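Local coordinates for betaine aldehyde dehydrogenase (Staphylococcus aureus subsp. aureus COL, PDB 4QTO), which catalyses the NAD-dependent oxidation of betaine aldehyde to glycine betaine, at residues W41-S44 against A45-T49; H110-A113 against L114-E118; G224-K227 against G228-N231; I356-E359 against H360-I364. One frame throughout, in Å; residues are numbered along the deposited sequence. Where two conformers were deposited one is given.

Contact 1: residues W41-S44 against A45-T49; sequences WVES and ANKNT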
loop_
_atom_site.group_PDB
_atom_site.type_symbol
_atom_site.label_atom_id
_atom_site.label_comp_id
_atom_site.label_asym_id
_atom_site.label_seq_id
_atom_site.Cartn_x
_atom_site.Cartn_y
_atom_site.Cartn_z
ATOM N N TRP A 41 15.523 -14.850 35.703
ATOM C CA TRP A 41 15.868 -13.632 36.439
ATOM C C TRP A 41 17.229 -13.879 37.094
ATOM O O TRP A 41 17.375 -14.777 37.934
ATOM C CB TRP A 41 14.800 -13.284 37.469
ATOM C CG TRP A 41 13.520 -12.878 36.812
ATOM C CD1 TRP A 41 12.436 -13.673 36.518
ATOM C CD2 TRP A 41 13.193 -11.564 36.352
ATOM N NE1 TRP A 41 11.465 -12.932 35.912
ATOM C CE2 TRP A 41 11.911 -11.638 35.756
ATOM C CE3 TRP A 41 13.884 -10.340 36.328
ATOM C CZ2 TRP A 41 11.277 -10.502 35.179
ATOM C CZ3 TRP A 41 13.246 -9.206 35.778
ATOM C CH2 TRP A 41 11.963 -9.303 35.209
ATOM N N VAL A 42 18.223 -13.082 36.713
ATOM C CA VAL A 42 19.575 -13.265 37.170
ATOM C C VAL A 42 20.231 -11.976 37.665
ATOM O O VAL A 42 19.954 -10.875 37.182
ATOM C CB VAL A 42 20.472 -13.859 36.070
ATOM C CG1 VAL A 42 19.985 -15.242 35.677
ATOM C CG2 VAL A 42 20.520 -12.975 34.832
ATOM N N GLU A 43 21.127 -12.117 38.632
ATOM C CA GLU A 43 21.833 -10.939 39.121
ATOM C C GLU A 43 22.982 -10.618 38.143
ATOM O O GLU A 43 23.131 -11.269 37.107
ATOM C CB GLU A 43 22.273 -11.108 40.569
ATOM C CG GLU A 43 23.203 -12.220 40.775
ATOM C CD GLU A 43 23.563 -12.424 42.249
ATOM O OE1 GLU A 43 24.355 -13.324 42.469
ATOM O OE2 GLU A 43 23.080 -11.719 43.169
ATOM N N SER A 44 23.738 -9.586 38.450
ATOM C CA SER A 44 24.912 -9.280 37.669
ATOM C C SER A 44 25.939 -10.359 37.896
ATOM O O SER A 44 26.085 -10.890 39.028
ATOM C CB SER A 44 25.520 -7.957 38.121
ATOM O OG SER A 44 26.720 -7.735 37.403
ATOM N N ALA A 45 26.733 -10.622 36.869
ATOM C CA ALA A 45 27.785 -11.611 36.964
ATOM C C ALA A 45 28.781 -11.293 38.074
ATOM O O ALA A 45 29.372 -12.220 38.638
ATOM C CB ALA A 45 28.513 -11.783 35.627
ATOM N N ASN A 46 28.977 -10.012 38.393
ATOM C CA ASN A 46 29.910 -9.613 39.452
ATOM C C ASN A 46 29.230 -9.123 40.748
ATOM O O ASN A 46 29.896 -8.565 41.630
ATOM C CB ASN A 46 30.863 -8.524 38.944
ATOM C CG ASN A 46 30.145 -7.230 38.566
ATOM O OD1 ASN A 46 28.951 -7.054 38.842
ATOM N ND2 ASN A 46 30.869 -6.307 37.937
ATOM N N LYS A 47 27.923 -9.358 40.851
ATOM C CA LYS A 47 27.092 -8.971 41.996
ATOM C C LYS A 47 27.038 -7.456 42.246
ATOM O O LYS A 47 26.607 -7.004 43.299
ATOM C CB LYS A 47 27.518 -9.719 43.261
ATOM C CG LYS A 47 27.182 -11.188 43.264
ATOM C CD LYS A 47 27.469 -11.791 44.635
ATOM C CE LYS A 47 26.870 -13.179 44.822
ATOM N NZ LYS A 47 25.398 -13.164 45.046
ATOM N N ASN A 48 27.415 -6.659 41.257
ATOM C CA ASN A 48 27.341 -5.221 41.402
ATOM C C ASN A 48 25.870 -4.792 41.367
ATOM O O ASN A 48 25.006 -5.468 40.763
ATOM C CB ASN A 48 28.107 -4.573 40.282
ATOM C CG ASN A 48 28.445 -3.124 40.555
ATOM O OD1 ASN A 48 28.341 -2.629 41.680
ATOM N ND2 ASN A 48 28.898 -2.445 39.511
ATOM N N THR A 49 25.602 -3.676 42.032
ATOM C CA THR A 49 24.259 -3.118 42.135
ATOM C C THR A 49 24.285 -1.615 42.005
ATOM O O THR A 49 25.348 -0.987 42.092
ATOM C CB THR A 49 23.599 -3.478 43.500
ATOM O OG1 THR A 49 24.371 -2.958 44.598
ATOM C CG2 THR A 49 23.428 -4.980 43.662
HETATM O O HOH W 1 23.801 -8.013 40.938
#

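Contact 2: residues H110-A113 against L114-E118; sequences HREA and LARLE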
loop_
_atom_site.group_PDB
_atom_site.type_symbol
_atom_site.label_atom_id
_atom_site.label_comp_id
_atom_site.label_asym_id
_atom_site.label_seq_id
_atom_site.Cartn_x
_atom_site.Cartn_y
_atom_site.Cartn_z
ATOM N N HIS A 110 -2.906 -3.191 35.053
ATOM C CA HIS A 110 -1.979 -2.652 36.047
ATOM C C HIS A 110 -1.705 -1.163 35.933
ATOM O O HIS A 110 -0.681 -0.684 36.436
ATOM C CB HIS A 110 -0.662 -3.439 35.993
ATOM C CG HIS A 110 -0.817 -4.880 36.320
ATOM N ND1 HIS A 110 -1.017 -5.324 37.611
ATOM C CD2 HIS A 110 -0.840 -5.982 35.537
ATOM C CE1 HIS A 110 -1.157 -6.640 37.601
ATOM N NE2 HIS A 110 -1.025 -7.062 36.364
ATOM N N ARG A 111 -2.616 -0.449 35.271
ATOM C CA ARG A 111 -2.459 0.967 34.992
ATOM C C ARG A 111 -2.095 1.792 36.214
ATOM O O ARG A 111 -1.184 2.612 36.170
ATOM C CB ARG A 111 -3.786 1.485 34.423
ATOM C CG ARG A 111 -3.829 2.944 34.071
ATOM C CD ARG A 111 -5.261 3.263 33.601
ATOM N NE ARG A 111 -5.408 4.598 33.060
ATOM C CZ ARG A 111 -5.812 5.664 33.742
ATOM N NH1 ARG A 111 -5.917 6.827 33.120
ATOM N NH2 ARG A 111 -6.107 5.583 35.036
ATOM N N GLU A 112 -2.811 1.578 37.305
ATOM C CA GLU A 112 -2.576 2.366 38.518
ATOM C C GLU A 112 -1.180 2.177 39.101
ATOM O O GLU A 112 -0.461 3.150 39.362
ATOM C CB GLU A 112 -3.659 2.076 39.570
ATOM C CG GLU A 112 -3.596 3.001 40.783
ATOM C CD GLU A 112 -4.000 4.439 40.472
ATOM O OE1 GLU A 112 -4.977 4.657 39.701
ATOM O OE2 GLU A 112 -3.353 5.357 41.028
ATOM N N ALA A 113 -0.795 0.925 39.331
ATOM C CA ALA A 113 0.518 0.630 39.876
ATOM C C ALA A 113 1.643 1.082 38.962
ATOM O O ALA A 113 2.658 1.617 39.417
ATOM C CB ALA A 113 0.651 -0.863 40.176
ATOM N N LEU A 114 1.478 0.868 37.661
ATOM C CA LEU A 114 2.504 1.295 36.718
ATOM C C LEU A 114 2.665 2.822 36.722
ATOM O O LEU A 114 3.795 3.312 36.654
ATOM C CB LEU A 114 2.190 0.806 35.310
ATOM C CG LEU A 114 2.415 -0.692 35.029
ATOM C CD1 LEU A 114 1.769 -1.143 33.729
ATOM C CD2 LEU A 114 3.895 -1.007 35.018
ATOM N N ALA A 115 1.548 3.536 36.727
ATOM C CA ALA A 115 1.588 5.006 36.733
ATOM C C ALA A 115 2.292 5.506 37.987
ATOM O O ALA A 115 3.157 6.411 37.937
ATOM C CB ALA A 115 0.203 5.572 36.636
ATOM N N ARG A 116 1.971 4.900 39.126
ATOM C CA ARG A 116 2.615 5.281 40.372
ATOM C C ARG A 116 4.121 5.004 40.359
ATOM O O ARG A 116 4.920 5.828 40.800
ATOM C CB ARG A 116 1.921 4.613 41.581
ATOM C CG ARG A 116 0.514 5.114 41.768
ATOM C CD ARG A 116 -0.210 4.481 42.953
ATOM N NE ARG A 116 -1.512 5.125 43.096
ATOM C CZ ARG A 116 -1.725 6.281 43.738
ATOM N NH1 ARG A 116 -2.956 6.785 43.791
ATOM N NH2 ARG A 116 -0.732 6.941 44.339
ATOM N N LEU A 117 4.513 3.850 39.841
ATOM C CA LEU A 117 5.914 3.496 39.746
ATOM C C LEU A 117 6.665 4.478 38.825
ATOM O O LEU A 117 7.799 4.876 39.118
ATOM C CB LEU A 117 6.010 2.062 39.218
ATOM C CG LEU A 117 7.387 1.429 39.277
ATOM C CD1 LEU A 117 7.902 1.500 40.703
ATOM C CD2 LEU A 117 7.348 0.008 38.754
ATOM N N GLU A 118 6.026 4.894 37.727
ATOM C CA GLU A 118 6.657 5.808 36.786
ATOM C C GLU A 118 6.853 7.192 37.427
ATOM O O GLU A 118 7.912 7.809 37.274
ATOM C CB GLU A 118 5.862 5.909 35.477
ATOM C CG GLU A 118 6.658 6.407 34.271
ATOM C CD GLU A 118 7.615 5.347 33.709
ATOM O OE1 GLU A 118 8.484 4.846 34.440
ATOM O OE2 GLU A 118 7.566 5.034 32.510
#

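Contact 3: residues G224-K227 against G228-N231; sequences GFPK and GTIN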
loop_
_atom_site.group_PDB
_atom_site.type_symbol
_atom_site.label_atom_id
_atom_site.label_comp_id
_atom_site.label_asym_id
_atom_site.label_seq_id
_atom_site.Cartn_x
_atom_site.Cartn_y
_atom_site.Cartn_z
ATOM N N GLY A 224 4.074 -15.122 28.187
ATOM C CA GLY A 224 4.829 -16.241 27.714
ATOM C C GLY A 224 5.416 -16.100 26.334
ATOM O O GLY A 224 4.689 -16.019 25.353
ATOM N N PHE A 225 6.750 -16.098 26.289
ATOM C CA PHE A 225 7.517 -16.051 25.046
ATOM C C PHE A 225 8.632 -17.078 25.107
ATOM O O PHE A 225 9.122 -17.382 26.201
ATOM C CB PHE A 225 8.092 -14.645 24.797
ATOM C CG PHE A 225 7.028 -13.607 24.626
ATOM C CD1 PHE A 225 6.451 -13.396 23.381
ATOM C CD2 PHE A 225 6.517 -12.894 25.716
ATOM C CE1 PHE A 225 5.417 -12.500 23.237
ATOM C CE2 PHE A 225 5.480 -11.996 25.578
ATOM C CZ PHE A 225 4.906 -11.797 24.323
ATOM N N PRO A 226 9.076 -17.576 23.940
ATOM C CA PRO A 226 10.123 -18.592 23.969
ATOM C C PRO A 226 11.401 -18.070 24.619
ATOM O O PRO A 226 11.723 -16.887 24.544
ATOM C CB PRO A 226 10.327 -18.931 22.489
ATOM C CG PRO A 226 9.011 -18.595 21.851
ATOM C CD PRO A 226 8.560 -17.362 22.581
ATOM N N LYS A 227 12.104 -18.957 25.307
ATOM C CA LYS A 227 13.311 -18.631 26.009
ATOM C C LYS A 227 14.315 -17.936 25.083
ATOM O O LYS A 227 14.625 -18.458 24.019
ATOM C CB LYS A 227 13.870 -19.950 26.534
ATOM C CG LYS A 227 15.036 -19.847 27.427
ATOM C CD LYS A 227 15.461 -21.250 27.855
ATOM C CE LYS A 227 16.679 -21.172 28.755
ATOM N NZ LYS A 227 17.173 -22.525 29.123
ATOM N N GLY A 228 14.794 -16.766 25.489
ATOM C CA GLY A 228 15.730 -15.976 24.720
ATOM C C GLY A 228 15.102 -14.925 23.819
ATOM O O GLY A 228 15.793 -14.046 23.322
ATOM N N THR A 229 13.780 -14.996 23.601
ATOM C CA THR A 229 13.102 -14.020 22.730
ATOM C C THR A 229 13.141 -12.598 23.301
ATOM O O THR A 229 13.258 -11.623 22.549
ATOM C CB THR A 229 11.616 -14.408 22.527
ATOM O OG1 THR A 229 11.569 -15.697 21.914
ATOM C CG2 THR A 229 10.899 -13.438 21.591
ATOM N N ILE A 230 13.014 -12.498 24.624
ATOM C CA ILE A 230 13.085 -11.214 25.317
ATOM C C ILE A 230 14.162 -11.284 26.391
ATOM O O ILE A 230 14.312 -12.296 27.089
ATOM C CB ILE A 230 11.732 -10.762 25.910
ATOM C CG1 ILE A 230 11.209 -11.733 26.975
ATOM C CG2 ILE A 230 10.726 -10.577 24.793
ATOM C CD1 ILE A 230 9.936 -11.265 27.659
ATOM N N ASN A 231 14.954 -10.223 26.513
ATOM C CA ASN A 231 15.993 -10.151 27.512
ATOM C C ASN A 231 16.119 -8.698 27.984
ATOM O O ASN A 231 15.966 -7.747 27.177
ATOM C CB ASN A 231 17.354 -10.589 26.966
ATOM C CG ASN A 231 17.322 -11.939 26.267
ATOM O OD1 ASN A 231 17.611 -12.979 26.875
ATOM N ND2 ASN A 231 16.939 -11.933 25.004
#

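Contact 4: residues I356-E359 against H360-I364; sequences ISTE and HRNKI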
loop_
_atom_site.group_PDB
_atom_site.type_symbol
_atom_site.label_atom_id
_atom_site.label_comp_id
_atom_site.label_asym_id
_atom_site.label_seq_id
_atom_site.Cartn_x
_atom_site.Cartn_y
_atom_site.Cartn_z
ATOM N N ILE A 356 15.412 15.278 36.598
ATOM C CA ILE A 356 15.703 13.865 36.872
ATOM C C ILE A 356 16.868 13.504 37.776
ATOM O O ILE A 356 16.803 12.486 38.479
ATOM C CB ILE A 356 15.831 13.106 35.529
ATOM C CG1 ILE A 356 15.648 11.602 35.676
ATOM C CG2 ILE A 356 17.156 13.420 34.851
ATOM C CD1 ILE A 356 14.264 11.179 36.129
ATOM N N SER A 357 17.927 14.318 37.766
ATOM C CA SER A 357 19.138 13.978 38.507
ATOM C C SER A 357 19.960 15.200 38.809
ATOM O O SER A 357 19.736 16.261 38.244
ATOM C CB SER A 357 20.006 13.036 37.668
ATOM O OG SER A 357 20.546 13.712 36.537
ATOM N N THR A 358 20.907 15.048 39.730
ATOM C CA THR A 358 21.783 16.122 40.103
ATOM C C THR A 358 22.574 16.582 38.889
ATOM O O THR A 358 22.750 17.791 38.665
ATOM C CB THR A 358 22.784 15.638 41.186
ATOM O OG1 THR A 358 22.047 15.275 42.351
ATOM C CG2 THR A 358 23.757 16.723 41.553
ATOM N N GLU A 359 23.069 15.618 38.130
ATOM C CA GLU A 359 23.878 15.908 36.960
ATOM C C GLU A 359 23.075 16.696 35.930
ATOM O O GLU A 359 23.584 17.648 35.321
ATOM C CB GLU A 359 24.390 14.626 36.313
ATOM C CG GLU A 359 25.390 13.837 37.146
ATOM C CD GLU A 359 24.814 13.234 38.434
ATOM O OE1 GLU A 359 25.541 13.232 39.451
ATOM O OE2 GLU A 359 23.642 12.794 38.452
ATOM N N HIS A 360 21.820 16.313 35.743
ATOM C CA HIS A 360 20.984 17.005 34.761
ATOM C C HIS A 360 20.652 18.412 35.224
ATOM O O HIS A 360 20.698 19.369 34.436
ATOM C CB HIS A 360 19.719 16.203 34.418
ATOM C CG HIS A 360 19.038 16.711 33.197
ATOM N ND1 HIS A 360 19.692 16.803 31.989
ATOM C CD2 HIS A 360 17.790 17.192 32.987
ATOM C CE1 HIS A 360 18.875 17.304 31.080
ATOM N NE2 HIS A 360 17.715 17.548 31.658
ATOM N N ARG A 361 20.316 18.563 36.497
ATOM C CA ARG A 361 20.036 19.883 37.018
ATOM C C ARG A 361 21.273 20.782 36.876
ATOM O O ARG A 361 21.170 21.959 36.486
ATOM C CB ARG A 361 19.571 19.856 38.468
ATOM C CG ARG A 361 19.307 21.288 38.947
ATOM C CD ARG A 361 18.475 21.375 40.204
ATOM N NE ARG A 361 19.139 20.788 41.350
ATOM C CZ ARG A 361 18.684 20.868 42.606
ATOM N NH1 ARG A 361 17.555 21.540 42.921
ATOM N NH2 ARG A 361 19.377 20.285 43.558
ATOM N N ASN A 362 22.453 20.238 37.169
ATOM C CA ASN A 362 23.681 21.021 37.023
ATOM C C ASN A 362 23.893 21.469 35.571
ATOM O O ASN A 362 24.351 22.597 35.326
ATOM C CB ASN A 362 24.898 20.222 37.509
ATOM C CG ASN A 362 24.894 20.013 39.008
ATOM O OD1 ASN A 362 24.202 20.714 39.749
ATOM N ND2 ASN A 362 25.709 19.086 39.464
ATOM N N LYS A 363 23.543 20.612 34.614
ATOM C CA LYS A 363 23.684 20.953 33.207
ATOM C C LYS A 363 22.744 22.111 32.842
ATOM O O LYS A 363 23.132 23.050 32.143
ATOM C CB LYS A 363 23.381 19.738 32.329
ATOM C CG LYS A 363 23.743 19.949 30.869
ATOM C CD LYS A 363 23.168 18.867 29.957
ATOM C CE LYS A 363 23.516 17.449 30.380
ATOM N NZ LYS A 363 24.975 17.178 30.382
ATOM N N ILE A 364 21.506 22.038 33.328
ATOM C CA ILE A 364 20.529 23.097 33.067
ATOM C C ILE A 364 21.060 24.405 33.665
ATOM O O ILE A 364 21.035 25.471 33.030
ATOM C CB ILE A 364 19.160 22.746 33.675
ATOM C CG1 ILE A 364 18.575 21.525 32.965
ATOM C CG2 ILE A 364 18.231 23.944 33.567
ATOM C CD1 ILE A 364 17.418 20.870 33.708
HETATM O O HOH W 2 21.686 19.733 41.138
#

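Contact 1: residues W41-S44 against A45-T49
Ser44, Lys47 and Glu43 carry the tight bend that follows strand 40-42. Ser44 O receives the amide of Lys47 at 3.0 Å from Lys47 N, the donor standing well above the carbonyl plane, 66° out of it. Ser44 OG, anti to its own backbone N (chi1 176°), lies 2.7 Å from Asn46 OD1, with Glu66 O a further polar neighbour. The backbone here forms a type I beta turn from Ser44 to Lys47, which overlaps an Asx turn, in which Asn48 N donates to Asn46 OD1 over 2.9 Å. Asparagine suits this place, its short side-chain carbonyl reaching the amide two residues on. The two turns link strand 40-42 to strand 49-54. Lys47, with positive phi, ends the first turn, and its long chain reaches back along the surface with a bend at its last torsion (chi4 -75°). That bend delivers NZ to Glu43 OE1 at 2.8 Å, a salt bridge that uses the syn lone pair of the oxygen. Glu43 meets it with a chain extended beyond CG, and both charged residues suit this surface position. A water joins Ser44 N, at 2.9 Å, to Asn48 O, at 2.8 Å, bridging the mouth of the bend.

Contact 2: residues H110-A113 against L114-E118
Glu112 and Arg116 lie one turn apart on the first turns of helix 111-122, and their side chains meet in an i to i+4 salt bridge with the carboxylate and guanidinium planes 39° apart. Glu112 sends CG out anti to its backbone N and then bends at chi2 (70°), which swings the carboxylate along the helix toward the later residue. Arg116 runs extended from CG to NE, and this brings the NE and NH1 side of the guanidinium to Glu112 OE2, NE nearest at 2.8 Å. The N-H of NE is poorly aligned, which makes its bond weak as a hydrogen bond although the charges attract. Glu112 OE2 has a second partner in Tyr130 OH of helix 126-146, which ties the acid to the next helix as well.

On another side of the helix His110 occupies the N-cap position, between helix 93-109 and this one. Its carbonyl opens the helical bonding: His110 O accepts from Leu114 N at 2.9 Å, the donor lying nearly along the C=O axis. Leu114, buried against Met133 and Arg215, suits an inward-facing position. Ala115, with a small side chain, fits where the helix packs on Tyr130. Leu114 CD1 lies 4.0 Å from His110 CB.

Contact 3: residues G224-K227 against G228-N231
Pro226 O is gripped by two donors of one residue: Thr229 N at 2.9 Å, with an N-H...O angle of 161°, and Thr229 OG1, also at 2.9 Å. Both reach the oxygen from the same face of its carbonyl plane, the hydroxyl standing 41° out of it. Thr229 can do this because OG1 lies anti to its carbonyl carbon, beside its own backbone N (chi1 -60°), bringing the two donors together. The same hydroxyl oxygen rests against the proline ring, 3.5 Å from Pro226 CD. The backbone bond closes a type II beta turn from Pro226 to Thr229, which joins the end of helix 211-223 to strand 230-232 in the Rossmann-type domain expected to bind NAD. Proline suits the first position, giving the accepting carbonyl and a rigid ring against which Thr229 OG1 packs. Gly228, at the third, takes a positive phi at which a side chain would collide with Lys227 O. Lys227, at the second, extends its long chain outward from the exposed corner. Beyond the turn, Asn231 ND2 donates to Gly228 O at 2.9 Å and also to Leu201 O, fastening the start of the strand to its neighbour. On the apolar side the Phe225 ring packs against Ile230, CD2 lying 4.3 Å from Ile230 CD1, and both side chains also lie against Met220 and Leu195; Trp88 meets the Phe225 ring edge-to-face.

Contact 4: residues I356-E359 against H360-I364
The backbone turns into helix 358-373 at Ser357, whose extended phi and psi precede helical angles from Thr358 onward, and Ser357 O accepts from Arg361 N at 2.9 Å as the first of the regular i to i+4 bonds. The side chain of Ser357 completes the start: OG sits between its backbone N and carbonyl carbon (chi1 69°) and accepts from His360 N at 3.0 Å. This is an N-cap, and serine suits it because its short hydroxyl can reach an amide of the first turn. His360 is buried on the inward side of the helix. Ile356 CG2 comes at it obliquely, 3.8 Å from His360 CB, while Ile364 CG1 lies over one ring face, 4.2 Å above its plane and offset toward the rim. The ring also meets Trp180 edge-to-face, and His360 NE2 is hydrogen-bonded to Phe416 O; the nearest atoms of a bound PEG are about 3 Å from the His360 side chain, which therefore borders that PEG's site. The Arg361 side chain is bent at chi3 (64°). Its NE donates to a water 2.8 Å away, which lies at the edge of the guanidinium and in its plane and makes a weak further bond to Thr358 O, while NH1 is bonded to Phe395 O.

How the contacts relate
Along the chain the four contacts come in series, and none nests in or crosses another. Contact 1 closes the bend from strand 40-42 to strand 49-54, near the surface. Contact 2 begins helix 111-122 directly after helix 93-109, contact 3 closes the turn from helix 211-223 to strand 230-232, and contact 4 begins helix 358-373. Helix 211-223 links the first three: Trp41 touches it, His110 and Leu114 lie against it, and the 224-231 turn follows it. Contacts 2 and 4 approach to about 7 Å between nearest atoms without touching, whereas contacts 3 and 4 have centres about 36 Å apart.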